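Local coordinates for protein-glutamine gamma-glutamyltransferase (Pagrus major, PDB 1G0D) that is a transglutaminase that probably cross-links proteins by calcium-dependent transfer of peptide-bound glutamine acyl groups to lysine or other primary amines, at residues V308-E314 and I399-K405; D326-N330 and L558-K562; Q474-K478 and I574-A578; A502-L506 and A563-P568. All coordinates share one frame. Residues are numbered along the deposited sequence.

Interaction 1 of 4, residues V308-E314 and I399-K405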
# COMPACT_ATOMS: atom_id res chain seq x y z
N VAL A 308 -3.17 -27.26 -3.28
CA VAL A 308 -4.59 -27.29 -3.10
C VAL A 308 -5.26 -27.95 -4.31
O VAL A 308 -4.93 -27.67 -5.47
CB VAL A 308 -5.13 -25.83 -2.89
CG1 VAL A 308 -6.66 -25.78 -2.99
CG2 VAL A 308 -4.64 -25.31 -1.53
N ASP A 309 -6.13 -28.90 -4.04
CA ASP A 309 -6.87 -29.51 -5.10
C ASP A 309 -8.26 -28.89 -4.91
O ASP A 309 -8.82 -28.90 -3.83
CB ASP A 309 -6.82 -31.02 -4.93
CG ASP A 309 -5.42 -31.58 -5.20
OD1 ASP A 309 -4.96 -31.51 -6.36
OD2 ASP A 309 -4.75 -32.06 -4.26
N PHE A 310 -8.76 -28.28 -5.97
CA PHE A 310 -10.02 -27.59 -5.95
C PHE A 310 -11.07 -28.42 -6.64
O PHE A 310 -11.05 -28.55 -7.86
CB PHE A 310 -9.83 -26.27 -6.68
CG PHE A 310 -10.87 -25.25 -6.37
CD1 PHE A 310 -10.64 -24.30 -5.40
CD2 PHE A 310 -12.09 -25.25 -7.03
CE1 PHE A 310 -11.62 -23.35 -5.11
CE2 PHE A 310 -13.06 -24.32 -6.74
CZ PHE A 310 -12.82 -23.36 -5.77
N LEU A 311 -12.01 -28.97 -5.85
CA LEU A 311 -13.11 -29.81 -6.36
C LEU A 311 -14.34 -29.07 -6.85
O LEU A 311 -14.99 -28.31 -6.12
CB LEU A 311 -13.54 -30.79 -5.29
CG LEU A 311 -12.38 -31.48 -4.57
CD1 LEU A 311 -12.95 -32.49 -3.60
CD2 LEU A 311 -11.47 -32.14 -5.59
N LEU A 312 -14.67 -29.34 -8.10
CA LEU A 312 -15.79 -28.75 -8.78
C LEU A 312 -16.71 -29.91 -9.16
O LEU A 312 -16.32 -31.07 -9.12
CB LEU A 312 -15.27 -28.07 -10.04
CG LEU A 312 -15.04 -26.55 -10.13
CD1 LEU A 312 -14.82 -25.99 -8.77
CD2 LEU A 312 -13.87 -26.25 -11.06
N ASN A 313 -17.95 -29.63 -9.51
CA ASN A 313 -18.80 -30.72 -9.92
C ASN A 313 -18.78 -30.66 -11.43
O ASN A 313 -18.03 -29.89 -12.01
CB ASN A 313 -20.21 -30.51 -9.40
CG ASN A 313 -20.83 -29.23 -9.88
OD1 ASN A 313 -20.43 -28.67 -10.90
ND2 ASN A 313 -21.81 -28.75 -9.14
N GLU A 314 -19.61 -31.49 -12.07
CA GLU A 314 -19.67 -31.52 -13.52
C GLU A 314 -20.28 -30.22 -14.09
O GLU A 314 -20.05 -29.87 -15.26
CB GLU A 314 -20.46 -32.74 -14.01
CG GLU A 314 -19.76 -34.09 -13.83
CD GLU A 314 -20.45 -34.96 -12.80
OE1 GLU A 314 -20.90 -36.08 -13.16
OE2 GLU A 314 -20.55 -34.51 -11.63
N ILE A 399 -4.86 -27.15 -8.21
CA ILE A 399 -5.25 -27.99 -9.32
C ILE A 399 -6.76 -28.25 -9.22
O ILE A 399 -7.21 -28.77 -8.22
CB ILE A 399 -4.51 -29.31 -9.24
CG1 ILE A 399 -3.02 -29.05 -9.46
CG2 ILE A 399 -5.09 -30.30 -10.25
CD1 ILE A 399 -2.14 -30.26 -9.17
N TYR A 400 -7.53 -27.86 -10.24
CA TYR A 400 -8.98 -28.08 -10.23
C TYR A 400 -9.39 -29.49 -10.67
O TYR A 400 -8.77 -30.06 -11.55
CB TYR A 400 -9.64 -27.13 -11.18
CG TYR A 400 -9.81 -25.75 -10.64
CD1 TYR A 400 -8.74 -24.84 -10.66
CD2 TYR A 400 -11.07 -25.30 -10.24
CE1 TYR A 400 -8.94 -23.50 -10.30
CE2 TYR A 400 -11.29 -23.98 -9.88
CZ TYR A 400 -10.23 -23.07 -9.92
OH TYR A 400 -10.50 -21.73 -9.66
N TRP A 401 -10.44 -30.04 -10.06
CA TRP A 401 -10.90 -31.38 -10.44
C TRP A 401 -12.40 -31.49 -10.59
O TRP A 401 -13.16 -30.87 -9.85
CB TRP A 401 -10.48 -32.41 -9.41
CG TRP A 401 -9.02 -32.43 -9.13
CD1 TRP A 401 -8.31 -31.52 -8.40
CD2 TRP A 401 -8.08 -33.43 -9.55
NE1 TRP A 401 -6.99 -31.89 -8.34
CE2 TRP A 401 -6.83 -33.07 -9.03
CE3 TRP A 401 -8.18 -34.60 -10.31
CZ2 TRP A 401 -5.69 -33.83 -9.25
CZ3 TRP A 401 -7.05 -35.35 -10.51
CH2 TRP A 401 -5.83 -34.97 -9.99
N ILE A 402 -12.83 -32.28 -11.58
CA ILE A 402 -14.25 -32.55 -11.79
C ILE A 402 -14.47 -33.87 -11.05
O ILE A 402 -13.99 -34.93 -11.48
CB ILE A 402 -14.60 -32.81 -13.28
CG1 ILE A 402 -14.30 -31.55 -14.13
CG2 ILE A 402 -16.02 -33.33 -13.37
CD1 ILE A 402 -15.49 -30.71 -14.49
N VAL A 403 -15.13 -33.83 -9.92
CA VAL A 403 -15.39 -35.06 -9.20
C VAL A 403 -16.82 -35.45 -9.50
O VAL A 403 -17.76 -34.68 -9.25
CB VAL A 403 -15.26 -34.88 -7.68
CG1 VAL A 403 -15.42 -36.22 -7.02
CG2 VAL A 403 -13.90 -34.24 -7.33
N GLN A 404 -16.99 -36.65 -10.07
CA GLN A 404 -18.32 -37.15 -10.41
C GLN A 404 -19.05 -37.72 -9.20
O GLN A 404 -18.45 -37.96 -8.16
CB GLN A 404 -18.17 -38.21 -11.50
CG GLN A 404 -17.42 -37.72 -12.74
CD GLN A 404 -16.97 -38.87 -13.64
OE1 GLN A 404 -15.84 -38.88 -14.14
NE2 GLN A 404 -17.85 -39.86 -13.83
N LYS A 405 -20.36 -37.94 -9.35
CA LYS A 405 -21.19 -38.45 -8.27
C LYS A 405 -20.77 -39.84 -7.82
O LYS A 405 -21.22 -40.35 -6.78
CB LYS A 405 -22.67 -38.45 -8.69
CG LYS A 405 -23.25 -37.06 -9.01
CD LYS A 405 -22.63 -35.95 -8.13
CE LYS A 405 -21.82 -34.86 -8.91
NZ LYS A 405 -20.36 -34.92 -8.63

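Interaction 2 of 4, residues D326-N330 and L558-K562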
# COMPACT_ATOMS: atom_id res chain seq x y z
N ASP A 326 -13.96 -18.21 -4.87
CA ASP A 326 -13.49 -18.86 -6.09
C ASP A 326 -11.96 -18.72 -6.32
O ASP A 326 -11.47 -17.97 -7.18
CB ASP A 326 -14.27 -18.26 -7.26
CG ASP A 326 -14.28 -19.15 -8.46
OD1 ASP A 326 -13.84 -20.32 -8.38
OD2 ASP A 326 -14.76 -18.65 -9.51
N SER A 327 -11.20 -19.45 -5.51
CA SER A 327 -9.76 -19.45 -5.62
C SER A 327 -9.07 -18.09 -5.53
O SER A 327 -9.55 -17.14 -4.88
CB SER A 327 -9.35 -20.13 -6.92
OG SER A 327 -8.30 -21.03 -6.68
N SER A 328 -7.92 -18.03 -6.21
CA SER A 328 -7.05 -16.88 -6.23
C SER A 328 -7.69 -15.56 -6.51
O SER A 328 -8.55 -15.44 -7.39
CB SER A 328 -5.93 -17.11 -7.24
OG SER A 328 -5.27 -18.34 -6.98
N TRP A 329 -7.25 -14.55 -5.76
CA TRP A 329 -7.75 -13.19 -5.90
C TRP A 329 -7.34 -12.59 -7.24
O TRP A 329 -6.32 -13.00 -7.81
CB TRP A 329 -7.16 -12.34 -4.78
CG TRP A 329 -7.64 -12.70 -3.42
CD1 TRP A 329 -8.16 -13.90 -3.01
CD2 TRP A 329 -7.65 -11.83 -2.26
NE1 TRP A 329 -8.49 -13.83 -1.66
CE2 TRP A 329 -8.19 -12.58 -1.19
CE3 TRP A 329 -7.27 -10.50 -2.04
CZ2 TRP A 329 -8.35 -12.02 0.10
CZ3 TRP A 329 -7.42 -9.95 -0.76
CH2 TRP A 329 -7.95 -10.71 0.29
N ASN A 330 -8.10 -11.62 -7.76
CA ASN A 330 -7.75 -11.01 -9.04
C ASN A 330 -6.38 -10.31 -8.89
O ASN A 330 -5.57 -10.24 -9.84
CB ASN A 330 -8.81 -10.00 -9.48
CG ASN A 330 -10.04 -10.66 -10.08
OD1 ASN A 330 -10.18 -11.89 -10.08
ND2 ASN A 330 -10.96 -9.83 -10.57
N LEU A 558 -16.96 -6.38 -12.03
CA LEU A 558 -16.24 -7.55 -12.54
C LEU A 558 -17.08 -8.77 -12.95
O LEU A 558 -18.00 -9.20 -12.25
CB LEU A 558 -15.24 -8.01 -11.49
CG LEU A 558 -13.96 -7.23 -11.24
CD1 LEU A 558 -13.50 -7.63 -9.84
CD2 LEU A 558 -12.89 -7.54 -12.32
N ILE A 559 -16.73 -9.37 -14.08
CA ILE A 559 -17.44 -10.54 -14.56
C ILE A 559 -16.44 -11.63 -14.87
O ILE A 559 -15.62 -11.51 -15.77
CB ILE A 559 -18.28 -10.19 -15.82
CG1 ILE A 559 -19.52 -9.39 -15.40
CG2 ILE A 559 -18.69 -11.47 -16.57
CD1 ILE A 559 -20.20 -8.68 -16.53
N ARG A 560 -16.50 -12.72 -14.11
CA ARG A 560 -15.59 -13.82 -14.35
C ARG A 560 -16.20 -14.78 -15.38
O ARG A 560 -17.22 -15.37 -15.11
CB ARG A 560 -15.33 -14.56 -13.05
CG ARG A 560 -14.17 -15.53 -13.08
CD ARG A 560 -13.86 -15.95 -11.66
NE ARG A 560 -13.10 -14.93 -10.95
CZ ARG A 560 -12.65 -15.06 -9.71
NH1 ARG A 560 -11.96 -14.07 -9.14
NH2 ARG A 560 -12.89 -16.17 -9.02
N VAL A 561 -15.58 -14.91 -16.55
CA VAL A 561 -16.07 -15.83 -17.57
C VAL A 561 -15.21 -17.08 -17.52
O VAL A 561 -13.99 -16.97 -17.39
CB VAL A 561 -15.96 -15.21 -18.96
CG1 VAL A 561 -16.44 -16.19 -20.02
CG2 VAL A 561 -16.77 -13.92 -19.00
N LYS A 562 -15.83 -18.25 -17.60
CA LYS A 562 -15.11 -19.53 -17.59
C LYS A 562 -15.53 -20.41 -18.75
O LYS A 562 -16.65 -20.37 -19.21
CB LYS A 562 -15.39 -20.29 -16.29
CG LYS A 562 -15.09 -19.49 -15.06
CD LYS A 562 -15.30 -20.34 -13.81
CE LYS A 562 -14.93 -19.61 -12.54
NZ LYS A 562 -14.81 -20.58 -11.42

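Interaction 3 of 4, residues Q474-K478 and I574-A578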
# COMPACT_ATOMS: atom_id res chain seq x y z
N GLN A 474 -7.18 -25.76 -28.04
CA GLN A 474 -6.71 -24.61 -27.29
C GLN A 474 -7.88 -23.68 -27.02
O GLN A 474 -8.47 -23.13 -27.95
CB GLN A 474 -5.62 -23.87 -28.05
CG GLN A 474 -4.44 -24.76 -28.45
CD GLN A 474 -3.64 -25.29 -27.25
OE1 GLN A 474 -2.83 -26.22 -27.39
NE2 GLN A 474 -3.88 -24.71 -26.07
N LEU A 475 -8.20 -23.50 -25.75
CA LEU A 475 -9.32 -22.67 -25.34
C LEU A 475 -8.84 -21.29 -24.92
O LEU A 475 -7.80 -21.17 -24.30
CB LEU A 475 -10.05 -23.37 -24.17
CG LEU A 475 -11.54 -23.18 -23.87
CD1 LEU A 475 -12.39 -23.16 -25.13
CD2 LEU A 475 -11.98 -24.30 -22.96
N SER A 476 -9.61 -20.26 -25.25
CA SER A 476 -9.24 -18.89 -24.89
C SER A 476 -10.47 -18.00 -24.90
O SER A 476 -11.37 -18.23 -25.69
CB SER A 476 -8.21 -18.36 -25.89
OG SER A 476 -8.80 -18.01 -27.13
N ILE A 477 -10.51 -17.00 -24.01
CA ILE A 477 -11.63 -16.05 -23.92
C ILE A 477 -11.13 -14.69 -24.32
O ILE A 477 -10.01 -14.33 -23.97
CB ILE A 477 -12.20 -15.98 -22.47
CG1 ILE A 477 -12.75 -17.34 -22.07
CG2 ILE A 477 -13.31 -14.97 -22.37
CD1 ILE A 477 -12.70 -17.59 -20.61
N LYS A 478 -11.94 -13.92 -25.04
CA LYS A 478 -11.49 -12.60 -25.48
C LYS A 478 -12.56 -11.55 -25.41
O LYS A 478 -13.72 -11.84 -25.57
CB LYS A 478 -10.98 -12.68 -26.91
CG LYS A 478 -11.20 -14.02 -27.60
CD LYS A 478 -10.11 -14.29 -28.64
CE LYS A 478 -10.59 -15.33 -29.66
NZ LYS A 478 -9.56 -15.59 -30.72
N ILE A 574 -10.44 -29.29 -20.49
CA ILE A 574 -9.63 -28.07 -20.58
C ILE A 574 -10.40 -26.87 -20.07
O ILE A 574 -11.54 -26.66 -20.46
CB ILE A 574 -9.25 -27.72 -22.04
CG1 ILE A 574 -8.28 -28.74 -22.61
CG2 ILE A 574 -8.56 -26.39 -22.09
CD1 ILE A 574 -7.77 -28.33 -23.98
N MET A 575 -9.76 -26.05 -19.24
CA MET A 575 -10.41 -24.87 -18.69
C MET A 575 -9.61 -23.59 -18.95
O MET A 575 -8.40 -23.63 -19.19
CB MET A 575 -10.64 -25.03 -17.18
CG MET A 575 -11.90 -24.33 -16.63
SD MET A 575 -11.79 -23.89 -14.86
CE MET A 575 -10.14 -24.62 -14.46
N THR A 576 -10.30 -22.46 -18.89
CA THR A 576 -9.69 -21.16 -19.08
C THR A 576 -10.61 -20.14 -18.45
O THR A 576 -11.80 -20.12 -18.72
CB THR A 576 -9.51 -20.80 -20.55
OG1 THR A 576 -8.51 -21.66 -21.12
CG2 THR A 576 -9.02 -19.40 -20.67
N VAL A 577 -10.07 -19.30 -17.59
CA VAL A 577 -10.92 -18.31 -16.96
C VAL A 577 -10.47 -16.91 -17.34
O VAL A 577 -9.32 -16.70 -17.64
CB VAL A 577 -10.90 -18.48 -15.45
CG1 VAL A 577 -11.74 -17.39 -14.79
CG2 VAL A 577 -11.45 -19.83 -15.12
N ALA A 578 -11.40 -15.97 -17.36
CA ALA A 578 -11.09 -14.60 -17.69
C ALA A 578 -11.91 -13.71 -16.79
O ALA A 578 -13.07 -14.00 -16.52
CB ALA A 578 -11.44 -14.32 -19.14

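Interaction 4 of 4, residues A502-L506 and A563-P568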
# COMPACT_ATOMS: atom_id res chain seq x y z
N ALA A 502 -12.03 -32.71 -34.35
CA ALA A 502 -12.28 -32.95 -32.94
C ALA A 502 -13.62 -32.46 -32.50
O ALA A 502 -13.95 -31.30 -32.66
CB ALA A 502 -11.23 -32.30 -32.13
N HIS A 503 -14.38 -33.36 -31.92
CA HIS A 503 -15.70 -33.00 -31.44
C HIS A 503 -15.65 -32.96 -29.92
O HIS A 503 -15.18 -33.89 -29.28
CB HIS A 503 -16.72 -34.06 -31.92
CG HIS A 503 -16.23 -34.94 -33.04
ND1 HIS A 503 -16.29 -34.58 -34.37
CD2 HIS A 503 -15.71 -36.19 -33.02
CE1 HIS A 503 -15.84 -35.56 -35.12
NE2 HIS A 503 -15.48 -36.56 -34.32
N ALA A 504 -16.11 -31.87 -29.32
CA ALA A 504 -16.07 -31.75 -27.87
C ALA A 504 -17.27 -30.99 -27.31
O ALA A 504 -18.11 -30.45 -28.05
CB ALA A 504 -14.75 -31.09 -27.44
N GLN A 505 -17.38 -30.97 -25.99
CA GLN A 505 -18.49 -30.30 -25.34
C GLN A 505 -17.95 -29.03 -24.74
O GLN A 505 -17.04 -29.07 -23.92
CB GLN A 505 -19.07 -31.19 -24.24
CG GLN A 505 -20.52 -30.88 -23.88
CD GLN A 505 -21.50 -31.39 -24.91
OE1 GLN A 505 -21.29 -32.46 -25.51
NE2 GLN A 505 -22.56 -30.63 -25.15
N LEU A 506 -18.55 -27.92 -25.11
CA LEU A 506 -18.11 -26.63 -24.66
C LEU A 506 -19.06 -25.94 -23.69
O LEU A 506 -20.09 -25.40 -24.09
CB LEU A 506 -17.91 -25.76 -25.90
CG LEU A 506 -17.09 -24.47 -25.99
CD1 LEU A 506 -18.03 -23.31 -26.27
CD2 LEU A 506 -16.30 -24.25 -24.74
N ALA A 563 -14.63 -21.22 -19.25
CA ALA A 563 -15.01 -22.07 -20.36
C ALA A 563 -14.39 -23.41 -20.09
O ALA A 563 -13.25 -23.49 -19.64
CB ALA A 563 -14.51 -21.49 -21.68
N LEU A 564 -15.17 -24.46 -20.32
CA LEU A 564 -14.69 -25.83 -20.11
C LEU A 564 -14.80 -26.46 -21.47
O LEU A 564 -15.76 -26.22 -22.20
CB LEU A 564 -15.62 -26.56 -19.14
CG LEU A 564 -15.10 -27.58 -18.14
CD1 LEU A 564 -15.46 -28.95 -18.61
CD2 LEU A 564 -13.62 -27.42 -17.91
N LEU A 565 -13.83 -27.27 -21.85
CA LEU A 565 -13.87 -27.91 -23.15
C LEU A 565 -13.62 -29.35 -22.85
O LEU A 565 -12.47 -29.71 -22.67
CB LEU A 565 -12.75 -27.38 -24.03
CG LEU A 565 -12.87 -27.18 -25.54
CD1 LEU A 565 -12.02 -28.20 -26.25
CD2 LEU A 565 -14.29 -27.27 -25.97
N ASP A 566 -14.64 -30.18 -22.73
CA ASP A 566 -14.30 -31.55 -22.47
C ASP A 566 -13.81 -32.14 -23.76
O ASP A 566 -14.56 -32.47 -24.69
CB ASP A 566 -15.44 -32.36 -21.91
CG ASP A 566 -14.95 -33.32 -20.86
OD1 ASP A 566 -15.62 -33.44 -19.80
OD2 ASP A 566 -13.88 -33.95 -21.10
N ALA A 567 -12.48 -32.22 -23.79
CA ALA A 567 -11.73 -32.71 -24.91
C ALA A 567 -11.85 -34.21 -25.09
O ALA A 567 -11.50 -34.99 -24.20
CB ALA A 567 -10.24 -32.31 -24.74
N PRO A 568 -12.36 -34.62 -26.26
CA PRO A 568 -12.58 -36.01 -26.70
C PRO A 568 -11.33 -36.93 -26.62
O PRO A 568 -10.21 -36.49 -26.98
CB PRO A 568 -13.05 -35.84 -28.15
CG PRO A 568 -12.65 -34.41 -28.53
CD PRO A 568 -12.83 -33.65 -27.26

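Interaction 1 of 4, residues V308-E314 and I399-K405
A parallel β-strand pair forms one margin of a mixed sheet here: strand 307-312, outermost in that sheet, lies beside strand 397-403, which in turn pairs with strand 409-414. The two short strand segments approach to 4.4 Å and their directions differ by 32°, and the register runs from Asp309 opposite Ile399 to Leu312 opposite Ile402. Five backbone hydrogen bonds establish the pairing. Ile399 N donates to Val308 O (2.8 Å), Phe310 N to Ile399 O (2.8 Å), Trp401 N to Phe310 O (2.7 Å), Leu312 N to Trp401 O (2.8 Å) and Val403 N to Leu312 O (3.1 Å), so bonding passes from one strand to the other and back, as parallel geometry demands. On the face of Phe310 and Tyr400 the rings meet obliquely, with centroids 4.6 Å apart and planes at 44°, and Phe310 CB makes a CH-pi contact 4.0 Å from the Tyr400 ring centroid. The face of Asp309 and Trp401 is more polar: Trp401 NE1 donates to Asp309 OD1 (2.9 Å), while Arg409 of the next strand forms a cation-pi contact with the indole. Leu311 CD2 packs on Val403 CG2 at 3.7 Å. Asp397, whose side chain lies close to that of Ile399, is probably a calcium ligand, as in related enzymes. Beyond the strand ends, an exposed salt bridge joins Glu314 OE2 to Lys405 NZ at 3.0 Å.

Interaction 2 of 4, residues D326-N330 and L558-K562
Arg560, Asp326 and Asn330 lose the most surface in this buried contact, where a loop of the catalytic core meets strand 558-566 of the first C-terminal β-barrel of the transglutaminase fold. No backbone pairing holds the two together, since the nearest CA atoms, those of Asn330 and Leu558, are 9.8 Å apart; long side chains bridge the gap instead. Arg560, with 82 Å² covered, reaches across from the strand and is met at the edge of its guanidinium. Arg560 NH2 forms a salt bridge with Asp326 OD2 at 3.1 Å and a weak hydrogen bond to Asp326 O at 2.9 Å, and Arg560 NH1 donates to Asn330 OD1 at 3.0 Å. The group also bonds Ser517 through NH1 and Asn579 through NE, so loop and barrel share one polar hub. Asp326 (69 Å²) turns its CB toward the strand and accepts a second cation, Lys562, which makes the three residues a salt-bridge network. Trp329, between the loop's two anchor points, meets the catalytic His332 edge-to-face, and Leu558 lies close to Tyr515, a residue important for activity; the interface therefore borders the active site. Asn330 (63 Å²) also packs its amide on the strand, ND2 lying 3.4 Å from Leu558 CD1. The shortest contact is the salt bridge between Lys562 NZ and Asp326 OD2, at 2.7 Å.

Interaction 3 of 4, residues Q474-K478 and I574-A578
Apolar contacts come first. Leu475 and Ile477 both direct their CA-to-CB bonds toward strand 573-581, and Ile574, Thr576 and Ala578 answer from the other side. Leu475 CB lies 4.0 Å from Ile574 CG2, and Ile477 CG2 lies 3.8 Å from Ala578 CB. Between these two points the Thr576 methyl takes its place, CG2 lying 4.1 Å from Ile477 CD1. A second group sets side-chain carbons against main-chain carbonyls: Leu475 CD2 is 3.5 Å from Ile574 O, and Ile477 CD1 is 3.3 Å from Thr576 O. These are van der Waals approaches, and hydrogen bonds between the strands are absent, because each strand pairs within its own sheet: Gln474, Ser476 and Lys478 bond to strand 488-496, and Ile574 bonds to Leu565. The contact is thus face-to-face packing of two different sheets across the interior of the first C-terminal β-barrel. Its strands run nearly in the same direction, 15° apart, with axes approaching to 6.6 Å, a close spacing consistent with the small side chains of Thr576 and Ala578. Polar groups act locally. Thr576 OG1 donates to Met575 O at 2.8 Å and is also bonded to Asp415 O, while Lys478, its CB pointing away, forms a salt bridge with Glu493. Ser476, Ile477, Lys478 and Ala578 belong to a GTP site inferred from related proteins, which draws on both strands.

Interaction 4 of 4, residues A502-L506 and A563-P568
The methyl group of Ala504 is the bump around which this contact is fitted. It drops into a hollow bounded by Asp566 O, 3.1 Å from Ala504 CB, by Pro568 CD, a poorly ordered and so less certain wall, at 3.2 Å from that same CB, and by Leu565 CD2 at 4.1 Å from it. Leu506 is the second projection: its CD2 lies over the strand 3.3 Å from Leu564 O and 3.8 Å from Leu565 CD2, with Ala563 CB a looser neighbour 4.5 Å from that Leu506 CD2. At the far end Ala502 CB lies 4.4 Å from Pro568 CG. The backbones set this fit. Asp566 N donates to Gln505 O at 2.9 Å, and Gln505 N returns a weak bond to Asp566 O at 3.4 Å, so Gln505 and Asp566 form a hydrogen-bonded pair; Leu506 and Leu565 form the next, non-hydrogen-bonded pair, with CA atoms 4.7 Å apart. On the face of Gln505 and Asp566 the side chains touch only at their bases, CB to CB at 4.5 Å, and their ends part, Asp566 to a salt bridge with Arg410. On the inner face, shared with Leu506, Leu565 packs against Leu475 and Val494 of the facing sheet. With 146° between their directions, the two strands form a twisted antiparallel pair of the kind that walls a β-barrel, here the first C-terminal barrel of a transglutaminase.

How the interactions relate
Interaction 2 is the buried contact, interaction 1 lies at the surface, and interactions 3 and 4 are partly buried. Strand 558-566 serves twice, giving charged side chains to interaction 2 and backbone pairing to interaction 4. Interactions 3 and 4 adjoin through the sheet, where Ile574 O and Leu565 N are 2.7 Å apart, a probable hydrogen bond. Chemistry follows place: strand neighbours in one sheet rely on main-chain bonds (1 and 4), facing sheets on apolar contacts (3), and the junction between catalytic core and barrel on salt bridges (2). Interaction 1 touches interaction 2 by packing, Tyr400 OH lying 3.4 Å from Ser327 CB.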